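Local coordinates for delta-like protein (Rattus norvegicus, PDB 4XL1) that probably acts as a Delta-family ligand of Notch receptors, carrying an N-terminal C2-like domain followed by DSL and EGF-like modules, at residues B[7-12]-B[144-149]; B[12-17]-B[62-67]. The protein carries 3 engineered substitutions. All blocks are in the same frame, centred on the assembly; numbering follows the deposited sequence.

Both interactions belong to the C2-like domain near the N terminus and share the first long strand, 4-14. Its middle, 7-12, pairs with 144-149 in interaction 1, so the first and last long strands of the domain meet and close a loop of 131 residues. Within that loop lies the smaller one of interaction 2, where the end of the same strand pairs with 62-67 and encloses 44 residues. Glu12 belongs to both contacts. Where they adjoin, Ile67 N approaches Gln11 O at 2.8 Å, a probable hydrogen bond. Strand 4-14 thus has 142-151 along one edge and, toward its C-terminal end, 65-66 along the other, with strand 79-83 also pairing with it.

Interaction 1 of 2, residues B[7-12]-B[144-149]; sequences QLRLQE and RYSYRV
Leu8 and Tyr147 face each other as a non-hydrogen-bonded pair of an antiparallel ladder, with Leu10 and Tyr145 the next such pair on the same buried face. Leu8 CD2 provides most of the side-chain contact there, lying 3.5 Å from Tyr145 CD2 and 3.8 Å from Tyr147 CB. Both tyrosines place CG between the backbone N and the carbonyl carbon (chi1 65° and 58°); their rings run out from the ladder, though Tyr145 still meets Leu8 through CD2. The hydrogen-bonded pairs Gln7-Arg148 and Arg9-Ser146 alternate with these; Arg9 N reaches Ser146 O at 2.7 Å. A classic beta bulge interrupts the register further on: Gln11 N and Glu12 N, at 2.9 and 3.1 Å, both donate to Arg144 O from the same face of its carbonyl plane.

The other face is polar and more open to solvent, and its bonds are uneven. At one end Gln7 OE1 is gripped side-on by Arg148, at 2.7 Å from NE and 2.9 Å from NH2, and lies almost in the guanidinium plane; the third guanidinium nitrogen, NH1, bonds the backbone O of the dimethyl-lysine at position 129. At the bulge end Arg144 lays one guanidinium face against Gln11 CB, whereas its salt bridge to Glu12 is loose (NE to OE2 3.4 Å), with the two planes 89° apart; Glu12 has its stronger partner in Arg142. Arg9 makes a cation-pi contact with Trp131.

Strand 132-137 flanks 144-149 on its far edge, while Tyr145 packs on Ile119 and Ile121 of strand 114-124 in the facing sheet, and Tyr147 on Ile121.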
loop_
_atom_site.group_PDB
_atom_site.type_symbol
_atom_site.label_atom_id
_atom_site.label_comp_id
_atom_site.label_asym_id
_atom_site.label_seq_id
_atom_site.Cartn_x
_atom_site.Cartn_y
_atom_site.Cartn_z
ATOM N N GLN B 7 6.144 1.603 -6.535
ATOM C CA GLN B 7 6.771 2.308 -7.641
ATOM C C GLN B 7 7.379 1.300 -8.603
ATOM O O GLN B 7 8.068 0.372 -8.185
ATOM C CB GLN B 7 7.829 3.286 -7.128
ATOM C CG GLN B 7 7.251 4.402 -6.270
ATOM C CD GLN B 7 8.301 5.383 -5.786
ATOM O OE1 GLN B 7 9.499 5.094 -5.808
ATOM N NE2 GLN B 7 7.855 6.549 -5.334
ATOM N N LEU B 8 7.108 1.477 -9.889
ATOM C CA LEU B 8 7.570 0.536 -10.899
ATOM C C LEU B 8 8.294 1.319 -11.989
ATOM O O LEU B 8 7.717 2.212 -12.610
ATOM C CB LEU B 8 6.386 -0.271 -11.456
ATOM C CG LEU B 8 6.512 -1.339 -12.553
ATOM C CD1 LEU B 8 6.678 -0.747 -13.945
ATOM C CD2 LEU B 8 7.637 -2.319 -12.237
ATOM N N ARG B 9 9.559 0.983 -12.220
ATOM C CA ARG B 9 10.346 1.665 -13.238
ATOM C C ARG B 9 10.570 0.762 -14.441
ATOM O O ARG B 9 11.182 -0.298 -14.330
ATOM C CB ARG B 9 11.695 2.121 -12.672
ATOM C CG ARG B 9 12.633 2.713 -13.719
ATOM C CD ARG B 9 14.087 2.667 -13.269
ATOM N NE ARG B 9 14.404 3.713 -12.304
ATOM C CZ ARG B 9 15.219 3.545 -11.268
ATOM N NH1 ARG B 9 15.797 2.369 -11.066
ATOM N NH2 ARG B 9 15.455 4.549 -10.435
ATOM N N LEU B 10 10.069 1.199 -15.591
ATOM C CA LEU B 10 10.252 0.474 -16.840
ATOM C C LEU B 10 11.554 0.942 -17.480
ATOM O O LEU B 10 11.758 2.140 -17.665
ATOM C CB LEU B 10 9.067 0.710 -17.779
ATOM C CG LEU B 10 7.683 0.264 -17.299
ATOM C CD1 LEU B 10 6.591 0.938 -18.113
ATOM C CD2 LEU B 10 7.548 -1.247 -17.385
ATOM N N GLN B 11 12.433 0.004 -17.817
ATOM C CA GLN B 11 13.784 0.373 -18.230
ATOM C C GLN B 11 14.101 0.064 -19.694
ATOM O O GLN B 11 14.668 0.903 -20.394
ATOM C CB GLN B 11 14.807 -0.310 -17.320
ATOM C CG GLN B 11 14.665 0.080 -15.853
ATOM C CD GLN B 11 15.641 -0.649 -14.950
ATOM O OE1 GLN B 11 15.312 -1.683 -14.368
ATOM N NE2 GLN B 11 16.846 -0.108 -14.824
ATOM N N GLU B 12 13.744 -1.130 -20.160
ATOM C CA GLU B 12 14.002 -1.493 -21.551
ATOM C C GLU B 12 13.002 -2.506 -22.093
ATOM O O GLU B 12 12.602 -3.438 -21.397
ATOM C CB GLU B 12 15.417 -2.056 -21.716
ATOM C CG GLU B 12 16.018 -1.790 -23.091
ATOM C CD GLU B 12 17.390 -2.415 -23.270
ATOM O OE1 GLU B 12 17.644 -2.986 -24.353
ATOM O OE2 GLU B 12 18.218 -2.324 -22.341
ATOM N N ARG B 144 12.774 -5.278 -19.352
ATOM C CA ARG B 144 13.684 -4.983 -18.248
ATOM C C ARG B 144 13.038 -3.933 -17.345
ATOM O O ARG B 144 12.591 -2.901 -17.827
ATOM C CB ARG B 144 15.009 -4.460 -18.797
ATOM C CG ARG B 144 16.195 -4.624 -17.865
ATOM C CD ARG B 144 17.486 -4.823 -18.643
ATOM N NE ARG B 144 18.001 -3.567 -19.174
ATOM C CZ ARG B 144 18.167 -2.463 -18.454
ATOM N NH1 ARG B 144 17.860 -2.461 -17.166
ATOM N NH2 ARG B 144 18.639 -1.363 -19.019
ATOM N N TYR B 145 12.982 -4.191 -16.041
ATOM C CA TYR B 145 12.348 -3.247 -15.128
ATOM C C TYR B 145 12.818 -3.412 -13.687
ATOM O O TYR B 145 13.548 -4.346 -13.360
ATOM C CB TYR B 145 10.828 -3.410 -15.193
ATOM C CG TYR B 145 10.333 -4.750 -14.690
ATOM C CD1 TYR B 145 10.457 -5.898 -15.465
ATOM C CD2 TYR B 145 9.732 -4.868 -13.444
ATOM C CE1 TYR B 145 10.006 -7.123 -15.010
ATOM C CE2 TYR B 145 9.275 -6.087 -12.981
ATOM C CZ TYR B 145 9.415 -7.211 -13.767
ATOM O OH TYR B 145 8.959 -8.423 -13.303
ATOM N N SER B 146 12.393 -2.488 -12.830
ATOM C CA SER B 146 12.672 -2.580 -11.403
ATOM C C SER B 146 11.544 -1.934 -10.603
ATOM O O SER B 146 10.818 -1.082 -11.118
ATOM C CB SER B 146 14.016 -1.928 -11.066
ATOM O OG SER B 146 14.183 -0.705 -11.760
ATOM N N TYR B 147 11.406 -2.331 -9.342
ATOM C CA TYR B 147 10.293 -1.859 -8.526
ATOM C C TYR B 147 10.635 -1.782 -7.042
ATOM O O TYR B 147 11.612 -2.373 -6.583
ATOM C CB TYR B 147 9.073 -2.761 -8.723
ATOM C CG TYR B 147 9.319 -4.212 -8.380
ATOM C CD1 TYR B 147 9.801 -5.101 -9.333
ATOM C CD2 TYR B 147 9.067 -4.695 -7.102
ATOM C CE1 TYR B 147 10.026 -6.428 -9.023
ATOM C CE2 TYR B 147 9.289 -6.019 -6.782
ATOM C CZ TYR B 147 9.768 -6.881 -7.747
ATOM O OH TYR B 147 9.989 -8.203 -7.434
ATOM N N ARG B 148 9.807 -1.053 -6.296
ATOM C CA ARG B 148 9.961 -0.935 -4.851
ATOM C C ARG B 148 8.667 -0.448 -4.204
ATOM O O ARG B 148 7.742 -0.019 -4.893
ATOM C CB ARG B 148 11.099 0.029 -4.511
ATOM C CG ARG B 148 10.816 1.470 -4.911
ATOM C CD ARG B 148 11.953 2.397 -4.515
ATOM N NE ARG B 148 11.642 3.796 -4.797
ATOM C CZ ARG B 148 12.454 4.812 -4.522
ATOM N NH1 ARG B 148 13.632 4.586 -3.957
ATOM N NH2 ARG B 148 12.090 6.055 -4.810
ATOM N N VAL B 149 8.607 -0.525 -2.879
ATOM C CA VAL B 149 7.533 0.114 -2.130
ATOM C C VAL B 149 8.128 1.087 -1.121
ATOM O O VAL B 149 8.918 0.695 -0.262
ATOM C CB VAL B 149 6.644 -0.907 -1.394
ATOM C CG1 VAL B 149 5.691 -0.193 -0.446
ATOM C CG2 VAL B 149 5.870 -1.750 -2.388
#

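Interaction 2 of 2, residues B[12-17]-B[62-67]; sequences EFANER and TNSFVI
With chi1 at 50°, Phe65 holds CG between its backbone N and carbonyl carbon, which turns the ring back so that one face receives Phe13 CB, offset toward the rim. Phe13 itself sets CG anti to the backbone N (chi1 -170°), and the two aromatic side chains pass at a slant, with Phe13 CD2 4.2 Å from Phe65 CE1. Their backbones form the hydrogen-bonded pair of this short antiparallel ladder: Phe13 N donates to Phe65 O at 3.0 Å, and Phe65 N returns a bond to Phe13 O at 2.9 Å.

On the face carrying Glu12 and Val66, contact is slight, resting on Glu12 CG and Val66 CG2, 3.8 Å apart; it uses the CG methylene of Glu12 rather than the carboxylate oxygens. Ile67 reaches inward with its CD1 methyl, which lies 3.6 Å from Glu12 N and also touches Phe13 CB.

Beyond the ladder a side chain takes over from the backbone. Ser64 OG accepts from Asn15 N at 3.1 Å, somewhat bent at 143°. Asn63, with a positive phi, directs its carbonyl O to the edge of the Phe13 ring. A water there accepts from Asn15 ND2 and donates weakly to Asn63 O, bridging the two segments, while Asn63 OD1 is held by the Cys30 backbone N.

Asn63 and Ser64 form the short step by which the chain passes from strand 54-62 of one sheet to strand 65-66 of the other, as in a beta sandwich. Phe13 and Phe65 both touch Thr32 of strand 31-37, Leu60 of strand 54-62 contacts Phe65 and Ile67, and strand 142-151 borders the opposite edge of 12-14 through Arg142 and Leu143.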
loop_
_atom_site.group_PDB
_atom_site.type_symbol
_atom_site.label_atom_id
_atom_site.label_comp_id
_atom_site.label_asym_id
_atom_site.label_seq_id
_atom_site.Cartn_x
_atom_site.Cartn_y
_atom_site.Cartn_z
ATOM N N GLU B 12 13.744 -1.130 -20.160
ATOM C CA GLU B 12 14.002 -1.493 -21.551
ATOM C C GLU B 12 13.002 -2.506 -22.093
ATOM O O GLU B 12 12.602 -3.438 -21.397
ATOM C CB GLU B 12 15.417 -2.056 -21.716
ATOM C CG GLU B 12 16.018 -1.790 -23.091
ATOM C CD GLU B 12 17.390 -2.415 -23.270
ATOM O OE1 GLU B 12 17.644 -2.986 -24.353
ATOM O OE2 GLU B 12 18.218 -2.324 -22.341
ATOM N N PHE B 13 12.601 -2.308 -23.344
ATOM C CA PHE B 13 11.725 -3.250 -24.024
ATOM C C PHE B 13 12.244 -3.542 -25.425
ATOM O O PHE B 13 12.629 -2.630 -26.158
ATOM C CB PHE B 13 10.296 -2.711 -24.086
ATOM C CG PHE B 13 9.287 -3.721 -24.553
ATOM C CD1 PHE B 13 8.949 -4.802 -23.756
ATOM C CD2 PHE B 13 8.666 -3.583 -25.783
ATOM C CE1 PHE B 13 8.019 -5.732 -24.181
ATOM C CE2 PHE B 13 7.733 -4.509 -26.213
ATOM C CZ PHE B 13 7.409 -5.585 -25.411
ATOM N N ALA B 14 12.259 -4.818 -25.790
ATOM C CA ALA B 14 12.695 -5.214 -27.119
ATOM C C ALA B 14 11.607 -5.994 -27.846
ATOM O O ALA B 14 11.059 -6.958 -27.316
ATOM C CB ALA B 14 13.969 -6.038 -27.032
ATOM N N ASN B 15 11.289 -5.553 -29.058
ATOM C CA ASN B 15 10.392 -6.277 -29.949
ATOM C C ASN B 15 10.903 -6.090 -31.370
ATOM O O ASN B 15 10.305 -5.367 -32.166
ATOM C CB ASN B 15 8.953 -5.779 -29.804
ATOM C CG ASN B 15 7.962 -6.622 -30.583
ATOM O OD1 ASN B 15 8.289 -7.711 -31.053
ATOM N ND2 ASN B 15 6.739 -6.121 -30.721
ATOM N N GLU B 16 12.021 -6.742 -31.678
ATOM C CA GLU B 16 12.779 -6.434 -32.887
ATOM C C GLU B 16 12.069 -6.732 -34.205
ATOM O O GLU B 16 12.334 -6.074 -35.212
ATOM C CB GLU B 16 14.115 -7.175 -32.875
ATOM C CG GLU B 16 15.133 -6.558 -31.939
ATOM C CD GLU B 16 16.556 -6.895 -32.325
ATOM O OE1 GLU B 16 16.861 -8.086 -32.549
ATOM O OE2 GLU B 16 17.373 -5.955 -32.402
ATOM N N ARG B 17 11.180 -7.717 -34.213
ATOM C CA ARG B 17 10.454 -8.046 -35.436
ATOM C C ARG B 17 9.071 -7.405 -35.482
ATOM O O ARG B 17 8.325 -7.599 -36.443
ATOM C CB ARG B 17 10.356 -9.562 -35.613
ATOM C CG ARG B 17 11.682 -10.194 -36.006
ATOM C CD ARG B 17 11.655 -11.709 -35.943
ATOM N NE ARG B 17 13.009 -12.253 -35.889
ATOM C CZ ARG B 17 13.810 -12.348 -36.947
ATOM N NH1 ARG B 17 13.386 -11.947 -38.140
ATOM N NH2 ARG B 17 15.029 -12.850 -36.818
ATOM N N THR B 62 8.312 2.753 -30.050
ATOM C CA THR B 62 7.934 1.860 -31.138
ATOM C C THR B 62 8.921 0.699 -31.245
ATOM O O THR B 62 10.134 0.911 -31.292
ATOM C CB THR B 62 7.867 2.613 -32.483
ATOM O OG1 THR B 62 6.873 3.643 -32.407
ATOM C CG2 THR B 62 7.524 1.661 -33.621
ATOM N N ASN B 63 8.392 -0.523 -31.272
ATOM C CA ASN B 63 9.203 -1.741 -31.326
ATOM C C ASN B 63 10.183 -1.852 -30.156
ATOM O O ASN B 63 9.765 -1.994 -29.008
ATOM C CB ASN B 63 9.947 -1.827 -32.662
ATOM C CG ASN B 63 9.036 -2.224 -33.811
ATOM O OD1 ASN B 63 7.825 -2.366 -33.638
ATOM N ND2 ASN B 63 9.615 -2.397 -34.993
ATOM N N SER B 64 11.482 -1.821 -30.445
ATOM C CA SER B 64 12.500 -1.814 -29.394
ATOM C C SER B 64 12.862 -0.400 -28.931
ATOM O O SER B 64 13.055 0.494 -29.757
ATOM C CB SER B 64 13.760 -2.538 -29.875
ATOM O OG SER B 64 13.438 -3.775 -30.488
ATOM N N PHE B 65 12.966 -0.202 -27.618
ATOM C CA PHE B 65 13.355 1.101 -27.074
ATOM C C PHE B 65 13.783 1.049 -25.605
ATOM O O PHE B 65 13.335 0.191 -24.843
ATOM C CB PHE B 65 12.208 2.109 -27.223
ATOM C CG PHE B 65 10.881 1.609 -26.719
ATOM C CD1 PHE B 65 10.053 0.848 -27.530
ATOM C CD2 PHE B 65 10.456 1.912 -25.437
ATOM C CE1 PHE B 65 8.832 0.390 -27.067
ATOM C CE2 PHE B 65 9.235 1.459 -24.969
ATOM C CZ PHE B 65 8.424 0.697 -25.784
ATOM N N VAL B 66 14.657 1.977 -25.222
ATOM C CA VAL B 66 15.021 2.178 -23.822
ATOM C C VAL B 66 14.065 3.194 -23.207
ATOM O O VAL B 66 13.785 4.227 -23.812
ATOM C CB VAL B 66 16.479 2.674 -23.675
ATOM C CG1 VAL B 66 16.772 3.087 -22.237
ATOM C CG2 VAL B 66 17.456 1.604 -24.137
ATOM N N ILE B 67 13.562 2.914 -22.009
ATOM C CA ILE B 67 12.649 3.845 -21.357
ATOM C C ILE B 67 13.330 4.647 -20.250
ATOM O O ILE B 67 13.876 4.072 -19.310
ATOM C CB ILE B 67 11.435 3.112 -20.744
ATOM C CG1 ILE B 67 10.744 2.229 -21.785
ATOM C CG2 ILE B 67 10.466 4.109 -20.121
ATOM C CD1 ILE B 67 10.955 0.746 -21.559
HETATM O O HOH W 1 6.627 -3.539 -29.147
#